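Local coordinates for FBP protein (Leishmania major, PDB 5OEZ), which probably hydrolyses fructose 1,6-bisphosphate to fructose 6-phosphate and phosphate with the help of magnesium, working as a homotetramer in carbohydrate biosynthesis, at residues I76-F81 against F117-G122; G133-V138 against G250-D255; R280-A285 against T312-R317; V166-A171 against M288-E293. One frame throughout, in Å; residues are numbered along the deposited sequence.

Interaction 1 of 4, residues I76-F81 against F117-G122; sequences ISNIAF and FDPLDG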
loop_
_atom_site.group_PDB
_atom_site.type_symbol
_atom_site.label_atom_id
_atom_site.label_comp_id
_atom_site.label_asym_id
_atom_site.label_seq_id
_atom_site.Cartn_x
_atom_site.Cartn_y
_atom_site.Cartn_z
ATOM N N ILE C 76 9.224 -20.046 0.345
ATOM C CA ILE C 76 9.221 -18.788 -0.408
ATOM C C ILE C 76 10.368 -17.889 0.041
ATOM O O ILE C 76 11.088 -17.352 -0.793
ATOM C CB ILE C 76 7.871 -18.034 -0.249
ATOM C CG1 ILE C 76 6.759 -18.761 -1.003
ATOM C CG2 ILE C 76 7.951 -16.603 -0.772
ATOM C CD1 ILE C 76 5.385 -18.507 -0.428
ATOM N N SER C 77 10.508 -17.701 1.354
ATOM C CA SER C 77 11.598 -16.884 1.889
ATOM C C SER C 77 12.967 -17.372 1.472
ATOM O O SER C 77 13.824 -16.566 1.163
ATOM C CB SER C 77 11.564 -16.756 3.403
ATOM O OG SER C 77 10.279 -16.356 3.836
ATOM N N ASN C 78 13.166 -18.684 1.457
ATOM C CA ASN C 78 14.455 -19.242 1.076
ATOM C C ASN C 78 14.747 -18.986 -0.397
ATOM O O ASN C 78 15.824 -18.504 -0.746
ATOM C CB ASN C 78 14.500 -20.740 1.364
ATOM C CG ASN C 78 15.899 -21.301 1.246
ATOM O OD1 ASN C 78 16.853 -20.742 1.792
ATOM N ND2 ASN C 78 16.039 -22.386 0.508
ATOM N N ILE C 79 13.768 -19.287 -1.239
ATOM C CA ILE C 79 13.840 -19.050 -2.682
ATOM C C ILE C 79 14.200 -17.591 -3.027
ATOM O O ILE C 79 15.020 -17.340 -3.920
ATOM C CB ILE C 79 12.498 -19.420 -3.361
ATOM C CG1 ILE C 79 12.337 -20.943 -3.396
ATOM C CG2 ILE C 79 12.409 -18.872 -4.796
ATOM C CD1 ILE C 79 10.938 -21.421 -3.728
ATOM N N ALA C 80 13.571 -16.653 -2.320
ATOM C CA ALA C 80 13.769 -15.225 -2.546
ATOM C C ALA C 80 15.188 -14.798 -2.236
ATOM O O ALA C 80 15.881 -14.248 -3.098
ATOM C CB ALA C 80 12.794 -14.424 -1.704
ATOM N N PHE C 81 15.634 -15.080 -1.018
ATOM C CA PHE C 81 17.016 -14.769 -0.630
ATOM C C PHE C 81 18.042 -15.326 -1.613
ATOM O O PHE C 81 18.954 -14.612 -2.009
ATOM C CB PHE C 81 17.335 -15.255 0.774
ATOM C CG PHE C 81 17.160 -14.207 1.835
ATOM C CD1 PHE C 81 18.126 -13.242 2.025
ATOM C CD2 PHE C 81 16.043 -14.210 2.666
ATOM C CE1 PHE C 81 17.978 -12.273 3.008
ATOM C CE2 PHE C 81 15.888 -13.255 3.656
ATOM C CZ PHE C 81 16.858 -12.282 3.829
ATOM N N PHE C 117 22.598 -17.154 6.122
ATOM C CA PHE C 117 21.364 -16.514 6.510
ATOM C C PHE C 117 20.313 -17.491 6.994
ATOM O O PHE C 117 20.288 -18.637 6.587
ATOM C CB PHE C 117 20.833 -15.654 5.345
ATOM C CG PHE C 117 20.451 -16.446 4.127
ATOM C CD1 PHE C 117 21.396 -16.794 3.169
ATOM C CD2 PHE C 117 19.140 -16.852 3.942
ATOM C CE1 PHE C 117 21.033 -17.541 2.053
ATOM C CE2 PHE C 117 18.781 -17.612 2.838
ATOM C CZ PHE C 117 19.727 -17.968 1.896
ATOM N N ASP C 118 19.488 -17.019 7.924
ATOM C CA ASP C 118 18.262 -17.682 8.310
ATOM C C ASP C 118 17.129 -16.889 7.625
ATOM O O ASP C 118 16.798 -15.788 8.057
ATOM C CB ASP C 118 18.131 -17.678 9.835
ATOM C CG ASP C 118 16.885 -18.410 10.332
ATOM O OD1 ASP C 118 16.146 -19.022 9.527
ATOM O OD2 ASP C 118 16.655 -18.400 11.564
ATOM N N PRO C 119 16.532 -17.441 6.548
ATOM C CA PRO C 119 15.561 -16.638 5.785
ATOM C C PRO C 119 14.287 -16.284 6.552
ATOM O O PRO C 119 13.721 -15.220 6.318
ATOM C CB PRO C 119 15.236 -17.519 4.575
ATOM C CG PRO C 119 15.512 -18.908 5.030
ATOM C CD PRO C 119 16.640 -18.814 6.018
ATOM N N LEU C 120 13.853 -17.155 7.455
ATOM C CA LEU C 120 12.657 -16.912 8.244
ATOM C C LEU C 120 12.678 -17.663 9.589
ATOM O O LEU C 120 12.277 -18.805 9.668
ATOM C CB LEU C 120 11.402 -17.247 7.409
ATOM C CG LEU C 120 10.091 -16.663 7.919
ATOM C CD1 LEU C 120 10.107 -15.141 7.885
ATOM C CD2 LEU C 120 8.968 -17.204 7.056
ATOM N N ASP C 121 13.153 -16.984 10.630
ATOM C CA ASP C 121 13.083 -17.461 12.006
ATOM C C ASP C 121 11.664 -17.310 12.577
ATOM O O ASP C 121 11.029 -16.263 12.429
ATOM C CB ASP C 121 14.103 -16.705 12.900
ATOM C CG ASP C 121 13.686 -16.635 14.374
ATOM O OD1 ASP C 121 13.827 -17.649 15.089
ATOM O OD2 ASP C 121 13.221 -15.555 14.819
ATOM N N GLY C 122 11.218 -18.346 13.285
ATOM C CA GLY C 122 10.005 -18.304 14.077
ATOM C C GLY C 122 8.776 -18.524 13.229
ATOM O O GLY C 122 7.712 -18.037 13.570
#
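F81, N78 and S77, on one side of helix 72-87, pack against F117, P119 and L120 at the corner of strand 113-121, where the chain runs through the Asp-Pro-Leu-Asp-Gly motif of the class 1 fructose-1,6-bisphosphatases. The aromatic part is a pair of nearly parallel rings, F81 and F117, offset so that F117 CD2 lies over one face of F81 with little shared area, centroids 5.0 Å apart and planes at 23°. The closest approach within the pair is F81 CB to F117 CE2, 3.5 Å. F117 CG sits between its own backbone N and carbonyl carbon (chi1 64°), which turns the ring back toward the helix. The apolar part centres on P119: its CB lies 3.9 Å from F81 CD2 and also rests on the backbone carbonyl of S77, while its CG approaches N78 OD1. No hydrogen bond crosses the contact. The polar ends are held by neighbours instead, N78 OD1 by S96 OG, N78 ND2 by E99 and S77 OG by L73 O. At the corner the CB of D118 points away from the helix; D118, L120 and D121 belong to manganese sites seen with this protein, empty here, so the packing backs a metal-binding turn. Beyond the proline the contact ends with S77 OG 3.6 Å from the methyl CD2 of L120.

Interaction 2 of 4, residues G133-V138 against G250-D255; sequences GSIWGV and GSMVGD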
loop_
_atom_site.group_PDB
_atom_site.type_symbol
_atom_site.label_atom_id
_atom_site.label_comp_id
_atom_site.label_asym_id
_atom_site.label_seq_id
_atom_site.Cartn_x
_atom_site.Cartn_y
_atom_site.Cartn_z
ATOM N N GLY C 133 11.168 -13.050 11.743
ATOM C CA GLY C 133 12.399 -12.345 11.370
ATOM C C GLY C 133 13.321 -13.094 10.419
ATOM O O GLY C 133 13.086 -14.252 10.122
ATOM N N SER C 134 14.306 -12.381 9.883
ATOM C CA SER C 134 15.362 -12.931 9.022
ATOM C C SER C 134 16.665 -12.453 9.596
ATOM O O SER C 134 16.726 -11.344 10.096
ATOM C CB SER C 134 15.265 -12.415 7.570
ATOM O OG SER C 134 14.008 -12.678 6.962
ATOM N N ILE C 135 17.720 -13.258 9.468
ATOM C CA ILE C 135 19.043 -12.935 10.013
ATOM C C ILE C 135 20.125 -13.283 8.996
ATOM O O ILE C 135 20.009 -14.294 8.302
ATOM C CB ILE C 135 19.346 -13.746 11.292
ATOM C CG1 ILE C 135 18.164 -13.696 12.262
ATOM C CG2 ILE C 135 20.609 -13.222 11.980
ATOM C CD1 ILE C 135 18.247 -14.710 13.389
ATOM N N TRP C 136 21.177 -12.468 8.914
ATOM C CA TRP C 136 22.295 -12.784 8.036
ATOM C C TRP C 136 23.618 -12.277 8.598
ATOM O O TRP C 136 23.646 -11.304 9.329
ATOM C CB TRP C 136 22.070 -12.224 6.609
ATOM C CG TRP C 136 21.961 -10.773 6.613
ATOM C CD1 TRP C 136 22.978 -9.878 6.503
ATOM C CD2 TRP C 136 20.760 -10.010 6.778
ATOM N NE1 TRP C 136 22.474 -8.603 6.562
ATOM C CE2 TRP C 136 21.122 -8.657 6.748
ATOM C CE3 TRP C 136 19.416 -10.345 6.939
ATOM C CZ2 TRP C 136 20.200 -7.644 6.890
ATOM C CZ3 TRP C 136 18.495 -9.329 7.072
ATOM C CH2 TRP C 136 18.889 -8.000 7.046
ATOM N N GLY C 137 24.693 -12.969 8.241
ATOM C CA GLY C 137 26.050 -12.580 8.590
ATOM C C GLY C 137 26.893 -12.730 7.349
ATOM O O GLY C 137 26.724 -13.687 6.589
ATOM N N VAL C 138 27.824 -11.802 7.169
ATOM C CA VAL C 138 28.644 -11.722 5.965
ATOM C C VAL C 138 30.143 -11.756 6.319
ATOM O O VAL C 138 30.601 -11.035 7.204
ATOM C CB VAL C 138 28.349 -10.409 5.200
ATOM C CG1 VAL C 138 29.110 -10.350 3.865
ATOM C CG2 VAL C 138 26.858 -10.221 4.958
ATOM N N GLY C 250 8.805 -15.657 21.948
ATOM C CA GLY C 250 9.017 -16.940 21.251
ATOM C C GLY C 250 9.455 -16.773 19.795
ATOM O O GLY C 250 9.371 -17.698 19.007
ATOM N N SER C 251 9.886 -15.574 19.423
ATOM C CA SER C 251 10.552 -15.314 18.148
ATOM C C SER C 251 11.869 -14.684 18.555
ATOM O O SER C 251 11.899 -13.591 19.125
ATOM C CB SER C 251 9.736 -14.353 17.263
ATOM O OG SER C 251 10.537 -13.663 16.297
ATOM N N MET C 252 12.953 -15.380 18.259
ATOM C CA MET C 252 14.276 -14.921 18.620
ATOM C C MET C 252 14.562 -13.484 18.134
ATOM O O MET C 252 15.091 -12.661 18.884
ATOM C CB MET C 252 15.290 -15.883 18.029
ATOM C CG MET C 252 16.735 -15.627 18.428
ATOM S SD MET C 252 17.811 -15.687 16.983
ATOM C CE MET C 252 17.385 -17.297 16.323
ATOM N N VAL C 253 14.212 -13.186 16.887
ATOM C CA VAL C 253 14.496 -11.854 16.321
ATOM C C VAL C 253 13.675 -10.781 17.058
ATOM O O VAL C 253 14.212 -9.742 17.457
ATOM C CB VAL C 253 14.259 -11.801 14.804
ATOM C CG1 VAL C 253 14.509 -10.397 14.281
ATOM C CG2 VAL C 253 15.182 -12.773 14.080
ATOM N N GLY C 254 12.406 -11.062 17.298
ATOM C CA GLY C 254 11.567 -10.157 18.086
ATOM C C GLY C 254 12.099 -9.924 19.486
ATOM O O GLY C 254 12.162 -8.782 19.937
ATOM N N ASP C 255 12.518 -10.995 20.178
ATOM C CA ASP C 255 12.999 -10.853 21.552
ATOM C C ASP C 255 14.333 -10.106 21.579
ATOM O O ASP C 255 14.542 -9.231 22.432
ATOM C CB ASP C 255 13.068 -12.209 22.278
ATOM C CG ASP C 255 11.672 -12.748 22.689
ATOM O OD1 ASP C 255 10.915 -12.030 23.403
ATOM O OD2 ASP C 255 11.331 -13.912 22.333
#
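V253 and M252, at the start of helix 252-262, pack on G133 and I135 of strand 132-140 with no ring between them; the flat group to note is the D255 carboxylate, behind the contact, whose OD2 takes G250 N at 3.1 Å on its syn lone pair while OD1 serves R258 and I249 N. The contact itself is aliphatic. V253 points at the strand and stands over G133, its CB 3.9 Å from G133 CA, a closeness that depends on the glycine having no side chain. V253 and I135 pass each other in opposite directions, V253 CG2 3.6 Å from I135 CG1. I135 CG1 is anti to the carbonyl carbon (chi1 -48°), and CD1 extends onward to the sulfur of M252, 3.7 Å from SD. The M252 chain bends at chi2 and chi3, crosses I135 at about a right angle, and also brings CE near that methyl. S251 is the N-cap residue of the helix, its OG accepting a weak bond from G254 N. M252 binds fructose 6-phosphate in other structures of this protein, which places the contact beside that site. Strand 132-140 lies between strands 113-121 and 167-173; D121 of the first bonds V253 N, Y170 and V172 of the second touch V253, and helix 281-294 adds P287 against I135 and E284 against M252.

Interaction 3 of 4, residues R280-A285 against T312-R317; sequences RLLYEA and TRLHQR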
loop_
_atom_site.group_PDB
_atom_site.type_symbol
_atom_site.label_atom_id
_atom_site.label_comp_id
_atom_site.label_asym_id
_atom_site.label_seq_id
_atom_site.Cartn_x
_atom_site.Cartn_y
_atom_site.Cartn_z
ATOM N N ARG C 280 22.001 -22.135 16.117
ATOM C CA ARG C 280 23.097 -22.359 15.194
ATOM C C ARG C 280 24.043 -21.155 15.196
ATOM O O ARG C 280 23.587 -20.020 15.134
ATOM C CB ARG C 280 22.557 -22.611 13.790
ATOM C CG ARG C 280 22.239 -24.069 13.573
ATOM C CD ARG C 280 21.564 -24.381 12.235
ATOM N NE ARG C 280 20.375 -25.303 12.363
ATOM C CZ ARG C 280 19.172 -24.969 12.857
ATOM N NH1 ARG C 280 18.949 -23.744 13.295
ATOM N NH2 ARG C 280 18.171 -25.863 12.931
ATOM N N LEU C 281 25.336 -21.432 15.311
ATOM C CA LEU C 281 26.380 -20.407 15.382
ATOM C C LEU C 281 26.466 -19.500 14.152
ATOM O O LEU C 281 26.370 -18.287 14.276
ATOM C CB LEU C 281 27.739 -21.076 15.595
ATOM C CG LEU C 281 28.953 -20.168 15.737
ATOM C CD1 LEU C 281 28.823 -19.302 16.968
ATOM C CD2 LEU C 281 30.205 -21.002 15.815
ATOM N N LEU C 282 26.623 -20.091 12.974
ATOM C CA LEU C 282 26.822 -19.320 11.750
ATOM C C LEU C 282 25.613 -18.512 11.301
ATOM O O LEU C 282 25.750 -17.358 10.880
ATOM C CB LEU C 282 27.200 -20.230 10.591
ATOM C CG LEU C 282 28.676 -20.562 10.415
ATOM C CD1 LEU C 282 28.870 -21.375 9.144
ATOM C CD2 LEU C 282 29.564 -19.324 10.359
ATOM N N TYR C 283 24.446 -19.136 11.373
ATOM C CA TYR C 283 23.246 -18.578 10.788
ATOM C C TYR C 283 22.506 -17.581 11.696
ATOM O O TYR C 283 21.820 -16.702 11.183
ATOM C CB TYR C 283 22.301 -19.704 10.386
ATOM C CG TYR C 283 22.925 -20.733 9.479
ATOM C CD1 TYR C 283 23.041 -20.513 8.105
ATOM C CD2 TYR C 283 23.372 -21.934 9.979
ATOM C CE1 TYR C 283 23.606 -21.476 7.272
ATOM C CE2 TYR C 283 23.934 -22.893 9.157
ATOM C CZ TYR C 283 24.046 -22.656 7.804
ATOM O OH TYR C 283 24.604 -23.615 7.007
ATOM N N GLU C 284 22.637 -17.735 13.020
ATOM C CA GLU C 284 21.845 -16.992 14.015
ATOM C C GLU C 284 22.700 -16.370 15.115
ATOM O O GLU C 284 22.679 -15.156 15.290
ATOM C CB GLU C 284 20.795 -17.904 14.677
ATOM C CG GLU C 284 19.815 -18.548 13.702
ATOM C CD GLU C 284 19.011 -19.704 14.297
ATOM O OE1 GLU C 284 19.480 -20.386 15.239
ATOM O OE2 GLU C 284 17.892 -19.951 13.800
ATOM N N ALA C 285 23.414 -17.190 15.885
ATOM C CA ALA C 285 24.086 -16.686 17.089
ATOM C C ALA C 285 25.232 -15.691 16.805
ATOM O O ALA C 285 25.296 -14.641 17.430
ATOM C CB ALA C 285 24.577 -17.845 17.948
ATOM N N THR C 312 33.939 -25.296 13.553
ATOM C CA THR C 312 34.353 -26.653 13.190
ATOM C C THR C 312 33.349 -27.267 12.202
ATOM O O THR C 312 33.707 -28.157 11.443
ATOM C CB THR C 312 34.452 -27.547 14.460
ATOM O OG1 THR C 312 33.142 -27.819 14.969
ATOM C CG2 THR C 312 35.255 -26.860 15.579
ATOM N N ARG C 313 32.098 -26.790 12.227
ATOM C CA ARG C 313 30.966 -27.440 11.567
ATOM C C ARG C 313 29.970 -26.412 11.038
ATOM O O ARG C 313 29.671 -25.462 11.712
ATOM C CB ARG C 313 30.285 -28.371 12.557
ATOM C CG ARG C 313 30.789 -29.785 12.500
ATOM C CD ARG C 313 30.115 -30.505 13.632
ATOM N NE ARG C 313 30.474 -29.880 14.889
ATOM C CZ ARG C 313 29.675 -29.695 15.935
ATOM N NH1 ARG C 313 28.396 -30.096 15.952
ATOM N NH2 ARG C 313 30.175 -29.087 16.992
ATOM N N LEU C 314 29.474 -26.600 9.825
ATOM C CA LEU C 314 28.520 -25.679 9.235
ATOM C C LEU C 314 27.255 -25.496 10.094
ATOM O O LEU C 314 26.757 -24.369 10.233
ATOM C CB LEU C 314 28.210 -26.159 7.826
ATOM C CG LEU C 314 27.164 -25.517 6.948
ATOM C CD1 LEU C 314 27.597 -24.094 6.625
ATOM C CD2 LEU C 314 26.902 -26.341 5.684
ATOM N N HIS C 315 26.805 -26.575 10.735
ATOM C CA HIS C 315 25.561 -26.599 11.511
ATOM C C HIS C 315 25.785 -26.712 13.012
ATOM O O HIS C 315 24.909 -27.153 13.742
ATOM C CB HIS C 315 24.709 -27.742 10.997
ATOM C CG HIS C 315 24.124 -27.458 9.658
ATOM N ND1 HIS C 315 23.359 -26.342 9.385
ATOM C CD2 HIS C 315 24.219 -28.143 8.501
ATOM C CE1 HIS C 315 23.001 -26.362 8.113
ATOM N NE2 HIS C 315 23.508 -27.448 7.556
ATOM N N GLN C 316 26.931 -26.240 13.484
ATOM C CA GLN C 316 27.254 -26.323 14.906
ATOM C C GLN C 316 26.388 -25.339 15.708
ATOM O O GLN C 316 25.876 -24.349 15.178
ATOM C CB GLN C 316 28.767 -26.160 15.131
ATOM C CG GLN C 316 29.271 -24.878 15.755
ATOM C CD GLN C 316 30.798 -24.804 15.734
ATOM O OE1 GLN C 316 31.433 -25.112 14.721
ATOM N NE2 GLN C 316 31.393 -24.410 16.847
ATOM N N ARG C 317 26.206 -25.653 16.983
ATOM C CA ARG C 317 25.292 -24.929 17.840
ATOM C C ARG C 317 25.926 -24.463 19.123
ATOM O O ARG C 317 27.026 -24.885 19.477
ATOM C CB ARG C 317 24.140 -25.814 18.218
ATOM C CG ARG C 317 23.372 -26.342 17.035
ATOM C CD ARG C 317 22.101 -26.974 17.525
ATOM N NE ARG C 317 21.340 -27.497 16.388
ATOM C CZ ARG C 317 20.061 -27.281 16.086
ATOM N NH1 ARG C 317 19.301 -26.512 16.842
ATOM N NH2 ARG C 317 19.517 -27.875 15.012
HETATM O O HOH W 1 26.010 -23.142 12.551
#
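R280, the N-cap residue of helix 281-294, forms an antiparallel non-hydrogen-bonded bridge with R317, their CA atoms 4.3 Å apart. The two side chains run alongside each other in the same direction, and R317 NH2 comes over one face of the R280 guanidinium, 3.2 Å from R280 NH2, a contact between two donors and not a hydrogen bond, with the planes 50° apart. R280 NH1 forms a salt bridge to E97, and the R280 CD atom lies at the edge of the H315 ring. L281 supplies the direct backbone bond of the contact, L281 N to Q316 O at 3.0 Å and nearly straight (169°), while its CD2 lies along the Q316 amide. L282 N meets a water that donates to both L314 O and Q316 O, and L282 CD1 approaches L314 CD1 at 3.9 Å, the two side chains crossing at about a right angle. Y283 follows, its ring nearly parallel to H315 but slid aside, centroids 5.5 Å apart; the Y283 hydroxyl oxygen is tight against L314 CD1, 3.1 Å away. E284, a manganese ligand in other structures of this protein, sends OE1 back to R280 N at 3.2 Å, 30° out of the carboxylate plane. The opposite segment is shaped by a type I turn from R313 to Q316, with Q316 OE1 accepting from T312 N, T312 OG1 and R313 N. Two arginines thus sit side by side at the edge of an acidic metal site; E97, and at longer range E284, would offset part of their mutual repulsion, and the water gives L314 O a partner and Q316 O a second one.

Interaction 4 of 4, residues V166-A171 against M288-E293; sequences VSAGYA and MAMIVE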
loop_
_atom_site.group_PDB
_atom_site.type_symbol
_atom_site.label_atom_id
_atom_site.label_comp_id
_atom_site.label_asym_id
_atom_site.label_seq_id
_atom_site.Cartn_x
_atom_site.Cartn_y
_atom_site.Cartn_z
ATOM N N VAL C 166 32.501 -9.270 8.535
ATOM C CA VAL C 166 32.491 -7.861 8.102
ATOM C C VAL C 166 31.125 -7.166 8.231
ATOM O O VAL C 166 31.084 -5.952 8.355
ATOM C CB VAL C 166 33.019 -7.647 6.680
ATOM C CG1 VAL C 166 34.391 -8.278 6.527
ATOM C CG2 VAL C 166 32.037 -8.181 5.664
ATOM N N SER C 167 30.024 -7.924 8.239
ATOM C CA SER C 167 28.704 -7.316 8.406
ATOM C C SER C 167 27.668 -8.302 8.902
ATOM O O SER C 167 27.812 -9.508 8.756
ATOM C CB SER C 167 28.248 -6.701 7.078
ATOM O OG SER C 167 26.983 -6.095 7.209
ATOM N N ALA C 168 26.653 -7.773 9.557
ATOM C CA ALA C 168 25.544 -8.572 10.047
ATOM C C ALA C 168 24.284 -7.731 10.121
ATOM O O ALA C 168 24.357 -6.531 10.318
ATOM C CB ALA C 168 25.865 -9.134 11.430
ATOM N N GLY C 169 23.130 -8.371 10.034
ATOM C CA GLY C 169 21.885 -7.666 10.249
ATOM C C GLY C 169 20.712 -8.586 10.465
ATOM O O GLY C 169 20.829 -9.801 10.297
ATOM N N TYR C 170 19.562 -7.996 10.796
ATOM C CA TYR C 170 18.308 -8.729 10.797
ATOM C C TYR C 170 17.145 -7.857 10.331
ATOM O O TYR C 170 17.254 -6.645 10.271
ATOM C CB TYR C 170 18.026 -9.332 12.169
ATOM C CG TYR C 170 17.796 -8.333 13.268
ATOM C CD1 TYR C 170 16.565 -7.677 13.411
ATOM C CD2 TYR C 170 18.796 -8.043 14.170
ATOM C CE1 TYR C 170 16.368 -6.752 14.429
ATOM C CE2 TYR C 170 18.614 -7.113 15.177
ATOM C CZ TYR C 170 17.400 -6.471 15.301
ATOM O OH TYR C 170 17.203 -5.547 16.293
ATOM N N ALA C 171 16.056 -8.517 9.957
ATOM C CA ALA C 171 14.789 -7.871 9.686
ATOM C C ALA C 171 13.726 -8.406 10.660
ATOM O O ALA C 171 13.694 -9.597 10.945
ATOM C CB ALA C 171 14.372 -8.119 8.247
ATOM N N MET C 288 23.821 -12.209 15.355
ATOM C CA MET C 288 23.230 -11.506 16.488
ATOM C C MET C 288 24.263 -11.035 17.505
ATOM O O MET C 288 24.128 -9.951 18.070
ATOM C CB MET C 288 22.169 -12.369 17.184
ATOM C CG MET C 288 20.853 -12.573 16.429
ATOM S SD MET C 288 19.979 -11.118 15.749
ATOM C CE MET C 288 20.550 -9.703 16.688
ATOM N N ALA C 289 25.279 -11.857 17.768
ATOM C CA ALA C 289 26.341 -11.452 18.683
ATOM C C ALA C 289 27.061 -10.184 18.197
ATOM O O ALA C 289 27.383 -9.315 19.002
ATOM C CB ALA C 289 27.331 -12.592 18.881
ATOM N N MET C 290 27.347 -10.104 16.896
ATOM C CA MET C 290 28.034 -8.924 16.331
ATOM C C MET C 290 27.179 -7.677 16.490
ATOM O O MET C 290 27.678 -6.624 16.835
ATOM C CB MET C 290 28.382 -9.117 14.849
ATOM C CG MET C 290 29.372 -8.079 14.328
ATOM S SD MET C 290 29.649 -8.198 12.549
ATOM C CE MET C 290 30.622 -6.716 12.255
ATOM N N ILE C 291 25.881 -7.805 16.266
ATOM C CA ILE C 291 24.976 -6.673 16.444
ATOM C C ILE C 291 24.930 -6.207 17.899
ATOM O O ILE C 291 25.103 -5.025 18.168
ATOM C CB ILE C 291 23.570 -7.018 15.940
ATOM C CG1 ILE C 291 23.599 -7.156 14.409
ATOM C CG2 ILE C 291 22.576 -5.937 16.328
ATOM C CD1 ILE C 291 22.531 -8.087 13.879
ATOM N N VAL C 292 24.743 -7.148 18.821
ATOM C CA VAL C 292 24.682 -6.845 20.259
ATOM C C VAL C 292 25.982 -6.210 20.751
ATOM O O VAL C 292 25.945 -5.240 21.504
ATOM C CB VAL C 292 24.327 -8.115 21.094
ATOM C CG1 VAL C 292 24.561 -7.928 22.587
ATOM C CG2 VAL C 292 22.881 -8.513 20.839
ATOM N N GLU C 293 27.132 -6.744 20.350
ATOM C CA GLU C 293 28.421 -6.132 20.773
ATOM C C GLU C 293 28.592 -4.722 20.221
ATOM O O GLU C 293 29.003 -3.824 20.940
ATOM C CB GLU C 293 29.633 -6.987 20.373
ATOM C CG GLU C 293 29.843 -8.245 21.212
ATOM C CD GLU C 293 31.238 -8.868 21.045
ATOM O OE1 GLU C 293 32.117 -8.241 20.405
ATOM O OE2 GLU C 293 31.464 -9.992 21.572
#
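Y170 meets M288 because its CG lies between backbone N and carbonyl carbon (chi1 65°), standing the ring out from strand 167-173, while M288 bends at chi2 and chi3 and brings its CE methyl obliquely against CD2 and CE2. M290 instead is extended beyond CG and reaches the other end of the strand. This is strand-on-helix packing inside the layered alpha/beta fold of fructose-1,6-bisphosphatase: the axes of helix segment 288-293 and strand segment 167-171 cross almost perpendicularly, at -97°, 7.4 Å apart at closest. The Met-aromatic contact is oblique, M288 SD lying 4.7 Å from the Y170 ring centroid and 53° off its normal, and M288 CE comes closer, 3.5 Å from Y170 CD2. Between the methionines sits I291, whose CD1 lies near the plane of the Y170 ring, at its edge, 3.7 Å from CD2. The same methyl reaches the backbone at G169. A168 CB points toward the helix and touches both M290 and I291, 4.1 Å from M290 SD and 4.2 Å from I291 CG1. No hydrogen bond joins the segments; the Y170 hydroxyl is taken up by H257 of helix 252-262, which also packs against the ring through V253 and L260. On the far face of the strand S167 bonds T182 O and touches F28, a residue that binds AMP in other structures of this protein. V166 and S167 together face V138 in a classic beta bulge, and at that end the M290 methyl CE stops 4.0 Å from V166 O.

In the fold
From the N terminus, interaction 1 closes first, bringing helix 72-87 against the corner of strand 113-121, about 36 residues on, before any other contact opens. Interaction 2 opens next on strand 132-140, and interaction 4 on strand 167-173; they close at 250-255 and 288-293, so these two long-range contacts cross, each joining the N-terminal sheet to a helix of the C-terminal half. Interaction 3 opens at 280-285 before interaction 4 closes and ends at 312-317, so 3 and 4 cross too, sharing helix 281-294. None is nested. Neighbouring strands link 1, 2 and 4 into one sheet, and the D118 and E284 carboxylates, metal-site residues in other structures, lie close together where 1 and 3 touch.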